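Local coordinates for oligopeptide ABC transporter, periplasmic oligopeptide-binding protein, putative (Thermotoga maritima MSB8, PDB 5IPW) that probably binds oligopeptides in the periplasm and hands them to an ABC transporter for uptake, at residues E8-Y11 with K17-E20; A263-I266 with Q270-Y273. One frame throughout, in Å; residues are numbered along the deposited sequence.

Contact 1: E8-Y11 with K17-E20; sequences EEYY and KITE
K17 lays its side chain along one face of the Y11 ring, the two running side by side and pointing the same way. From CB the lysine leads to CG, which sits off-centre over the ring as a CH-pi contact, 3.6 Å from Y11 CD1. CD carries the chain onward in extended form, and CE comes to 4.0 Å from Y11 CZ. A bend at the last torsion (chi4 -67°) then turns NZ in over the ring, where it makes a cation-pi interaction 3.7 Å from the Y11 centroid and 24° off the normal, nearer the rim on the phenol side. The contact is local packing near the N-terminus: the chain leaves helix 7-14, turns back, and the loop after it runs past the helix side that carries Y10 and Y11. With Y11 reduced to an alanine, the ammonium group of K17 is likely to lose its aromatic partner and its CG the ring surface it rests on. One residue further into each segment, I18 and Y10 cross at about a right angle, with I18 CD1 4.1 Å from Y10 CD2, and both side chains also pack on V49 of strand 48-51.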
loop_
_atom_site.group_PDB
_atom_site.type_symbol
_atom_site.label_atom_id
_atom_site.label_comp_id
_atom_site.label_asym_id
_atom_site.label_seq_id
_atom_site.Cartn_x
_atom_site.Cartn_y
_atom_site.Cartn_z
ATOM N N GLU A 8 -1.548 -30.214 -7.929
ATOM C CA GLU A 8 -0.980 -31.218 -7.036
ATOM C C GLU A 8 -0.893 -30.717 -5.589
ATOM O O GLU A 8 -1.315 -31.414 -4.666
ATOM C CB GLU A 8 0.398 -31.654 -7.530
ATOM C CG GLU A 8 0.864 -32.986 -6.961
ATOM C CD GLU A 8 2.369 -33.178 -7.090
ATOM O OE1 GLU A 8 2.846 -33.507 -8.204
ATOM O OE2 GLU A 8 3.078 -33.000 -6.073
ATOM N N GLU A 9 -0.352 -29.518 -5.387
ATOM C CA GLU A 9 -0.261 -28.953 -4.038
ATOM C C GLU A 9 -1.628 -28.673 -3.421
ATOM O O GLU A 9 -1.806 -28.810 -2.207
ATOM C CB GLU A 9 0.566 -27.668 -4.038
ATOM C CG GLU A 9 2.043 -27.866 -4.336
ATOM C CD GLU A 9 2.717 -28.832 -3.371
ATOM O OE1 GLU A 9 2.573 -28.658 -2.134
ATOM O OE2 GLU A 9 3.382 -29.776 -3.860
ATOM N N TYR A 10 -2.589 -28.267 -4.250
ATOM C CA TYR A 10 -3.963 -28.066 -3.785
ATOM C C TYR A 10 -4.525 -29.385 -3.285
ATOM O O TYR A 10 -5.171 -29.442 -2.241
ATOM C CB TYR A 10 -4.857 -27.494 -4.908
ATOM C CG TYR A 10 -6.315 -27.374 -4.525
ATOM C CD1 TYR A 10 -6.738 -26.397 -3.636
ATOM C CD2 TYR A 10 -7.265 -28.251 -5.041
ATOM C CE1 TYR A 10 -8.065 -26.289 -3.270
ATOM C CE2 TYR A 10 -8.600 -28.152 -4.680
ATOM C CZ TYR A 10 -8.994 -27.166 -3.791
ATOM O OH TYR A 10 -10.326 -27.054 -3.423
ATOM N N TYR A 11 -4.276 -30.438 -4.051
ATOM C CA TYR A 11 -4.680 -31.784 -3.676
ATOM C C TYR A 11 -4.038 -32.250 -2.375
ATOM O O TYR A 11 -4.708 -32.823 -1.524
ATOM C CB TYR A 11 -4.340 -32.769 -4.792
ATOM C CG TYR A 11 -4.571 -34.199 -4.398
ATOM C CD1 TYR A 11 -5.841 -34.634 -4.038
ATOM C CD2 TYR A 11 -3.519 -35.118 -4.370
ATOM C CE1 TYR A 11 -6.071 -35.945 -3.676
ATOM C CE2 TYR A 11 -3.738 -36.435 -3.998
ATOM C CZ TYR A 11 -5.018 -36.843 -3.654
ATOM O OH TYR A 11 -5.263 -38.143 -3.280
ATOM N N LYS A 17 -9.045 -33.273 -5.995
ATOM C CA LYS A 17 -8.326 -33.192 -7.249
ATOM C C LYS A 17 -9.080 -32.279 -8.193
ATOM O O LYS A 17 -10.312 -32.267 -8.214
ATOM C CB LYS A 17 -8.212 -34.566 -7.917
ATOM C CG LYS A 17 -7.296 -35.555 -7.229
ATOM C CD LYS A 17 -7.282 -36.886 -7.978
ATOM C CE LYS A 17 -6.653 -38.008 -7.156
ATOM N NZ LYS A 17 -5.196 -37.788 -6.922
ATOM N N ILE A 18 -8.324 -31.531 -8.984
ATOM C CA ILE A 18 -8.863 -30.857 -10.141
ATOM C C ILE A 18 -8.618 -31.811 -11.303
ATOM O O ILE A 18 -7.468 -32.030 -11.691
ATOM C CB ILE A 18 -8.157 -29.516 -10.386
ATOM C CG1 ILE A 18 -8.414 -28.567 -9.224
ATOM C CG2 ILE A 18 -8.654 -28.877 -11.671
ATOM C CD1 ILE A 18 -7.376 -27.481 -9.096
ATOM N N THR A 19 -9.691 -32.379 -11.843
ATOM C CA THR A 19 -9.584 -33.463 -12.828
ATOM C C THR A 19 -9.881 -33.027 -14.266
ATOM O O THR A 19 -9.730 -33.818 -15.201
ATOM C CB THR A 19 -10.538 -34.623 -12.467
ATOM O OG1 THR A 19 -11.900 -34.179 -12.541
ATOM C CG2 THR A 19 -10.254 -35.141 -11.052
ATOM N N GLU A 20 -10.279 -31.772 -14.441
ATOM C CA GLU A 20 -10.874 -31.319 -15.686
ATOM C C GLU A 20 -10.757 -29.803 -15.735
ATOM O O GLU A 20 -10.900 -29.139 -14.700
ATOM C CB GLU A 20 -12.347 -31.718 -15.687
ATOM C CG GLU A 20 -12.869 -32.304 -16.982
ATOM C CD GLU A 20 -14.356 -32.624 -16.903
ATOM O OE1 GLU A 20 -14.838 -33.029 -15.815
ATOM O OE2 GLU A 20 -15.051 -32.467 -17.930
#

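Contact 2: A263-I266 with Q270-Y273; sequences AVDI and QLPY
The backbones of V264 and Q270 form a single beta bridge, in which L271 N donates to A263 O over 3.0 Å with a nearly straight N-H...O angle of 166°. Strand 263-265 is an outer strand of a small mixed three-stranded sheet, beside strand 48-51; after it the chain makes a short excursion, comes back against it at V264, and runs off across it at a steep angle on the way to strand 276-281. L271 fills the buried space between the two segments. With CG anti to the carbonyl carbon (chi1 -62°), it reaches the strand, CD1 lying 4.3 Å from A263 CB. The same leucine packs on V50 of strand 48-51. V264 turns its side chain away from the loop, yet CG1 still comes to 3.9 Å from Q270 CA. Q270 also points away, and its amide NE2 donates to the carbonyls of F261 and P259, tying the loop to the chain just ahead of the strand. D265 and Y273 meet at the other end of the two segments, their side chains crossing at about a right angle, with the carboxylate and ring planes 65° apart. A bond from Y273 OH to D265 OD2 is doubtful, the hydroxyl being modelled too close to the carboxylate; N269 ND2 also bonds to D265 OD2, and Y273 OH to G57 N. L271 CD2 stands 3.8 Å above the plane of the Y273 ring, over its centre.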
loop_
_atom_site.group_PDB
_atom_site.type_symbol
_atom_site.label_atom_id
_atom_site.label_comp_id
_atom_site.label_asym_id
_atom_site.label_seq_id
_atom_site.Cartn_x
_atom_site.Cartn_y
_atom_site.Cartn_z
ATOM N N ALA A 263 -4.242 -19.046 -14.446
ATOM C CA ALA A 263 -4.764 -19.465 -13.155
ATOM C C ALA A 263 -6.147 -20.032 -13.341
ATOM O O ALA A 263 -6.863 -19.640 -14.250
ATOM C CB ALA A 263 -4.809 -18.302 -12.189
ATOM N N VAL A 264 -6.511 -20.959 -12.465
ATOM C CA VAL A 264 -7.837 -21.548 -12.451
ATOM C C VAL A 264 -8.441 -21.548 -11.050
ATOM O O VAL A 264 -7.782 -21.246 -10.060
ATOM C CB VAL A 264 -7.824 -22.998 -12.978
ATOM C CG1 VAL A 264 -7.230 -23.064 -14.380
ATOM C CG2 VAL A 264 -7.041 -23.919 -12.044
ATOM N N ASP A 265 -9.727 -21.852 -11.032
ATOM C CA ASP A 265 -10.523 -22.196 -9.857
ATOM C C ASP A 265 -10.112 -23.467 -9.180
ATOM O O ASP A 265 -9.446 -24.306 -9.769
ATOM C CB ASP A 265 -11.938 -22.534 -10.340
ATOM C CG ASP A 265 -12.880 -21.465 -10.103
ATOM O OD1 ASP A 265 -12.439 -20.410 -9.618
ATOM O OD2 ASP A 265 -14.064 -21.678 -10.398
ATOM N N ILE A 266 -10.637 -23.662 -7.978
ATOM C CA ILE A 266 -10.636 -24.982 -7.366
ATOM C C ILE A 266 -11.412 -26.017 -8.194
ATOM O O ILE A 266 -11.121 -27.196 -8.107
ATOM C CB ILE A 266 -11.125 -24.964 -5.894
ATOM C CG1 ILE A 266 -12.541 -24.407 -5.760
ATOM C CG2 ILE A 266 -10.172 -24.145 -5.036
ATOM C CD1 ILE A 266 -13.073 -24.412 -4.337
ATOM N N GLN A 270 -10.834 -21.828 -15.899
ATOM C CA GLN A 270 -9.806 -20.864 -16.274
ATOM C C GLN A 270 -10.311 -19.446 -16.040
ATOM O O GLN A 270 -11.302 -19.017 -16.631
ATOM C CB GLN A 270 -9.417 -21.013 -17.749
ATOM C CG GLN A 270 -8.391 -19.981 -18.208
ATOM C CD GLN A 270 -8.196 -19.935 -19.715
ATOM O OE1 GLN A 270 -9.138 -20.147 -20.483
ATOM N NE2 GLN A 270 -6.972 -19.627 -20.147
ATOM N N LEU A 271 -9.606 -18.716 -15.195
ATOM C CA LEU A 271 -9.988 -17.360 -14.866
ATOM C C LEU A 271 -9.564 -16.404 -15.991
ATOM O O LEU A 271 -8.795 -16.784 -16.875
ATOM C CB LEU A 271 -9.354 -16.965 -13.522
ATOM C CG LEU A 271 -9.821 -17.816 -12.342
ATOM C CD1 LEU A 271 -8.955 -17.556 -11.125
ATOM C CD2 LEU A 271 -11.282 -17.552 -12.013
ATOM N N PRO A 272 -10.091 -15.168 -15.978
ATOM C CA PRO A 272 -11.110 -14.638 -15.056
ATOM C C PRO A 272 -12.486 -15.205 -15.324
ATOM O O PRO A 272 -12.698 -15.831 -16.339
ATOM C CB PRO A 272 -11.099 -13.132 -15.338
ATOM C CG PRO A 272 -10.579 -13.010 -16.725
ATOM C CD PRO A 272 -9.592 -14.132 -16.899
ATOM N N TYR A 273 -13.419 -14.996 -14.411
ATOM C CA TYR A 273 -14.799 -15.373 -14.662
ATOM C C TYR A 273 -15.434 -14.404 -15.656
ATOM O O TYR A 273 -16.151 -14.800 -16.569
ATOM C CB TYR A 273 -15.590 -15.308 -13.375
ATOM C CG TYR A 273 -15.267 -16.375 -12.350
ATOM C CD1 TYR A 273 -15.431 -17.718 -12.640
ATOM C CD2 TYR A 273 -14.858 -16.029 -11.075
ATOM C CE1 TYR A 273 -15.172 -18.689 -11.688
ATOM C CE2 TYR A 273 -14.605 -16.986 -10.122
ATOM C CZ TYR A 273 -14.752 -18.313 -10.439
ATOM O OH TYR A 273 -14.516 -19.250 -9.475
#

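In the fold
Contact 1 closes near the N-terminus long before contact 2 opens, yet their centres lie about 13 Å apart, on the same side of the chain's centre. They touch directly: I18 CD1 is 3.8 Å from D265 O, and Y10 also packs against I266. Strand 48-51 links them further, since Y10 and I18 rest on V49 while V264 pairs through its backbone with L48 and V50. That strand is the middle member of the sheet 2-4, 48-51, 263-265. The N-terminal helix 7-14 and its following loop are thereby packed against a strand and turn from within the family 5 solute-binding sequence range, joining chain regions far apart in sequence.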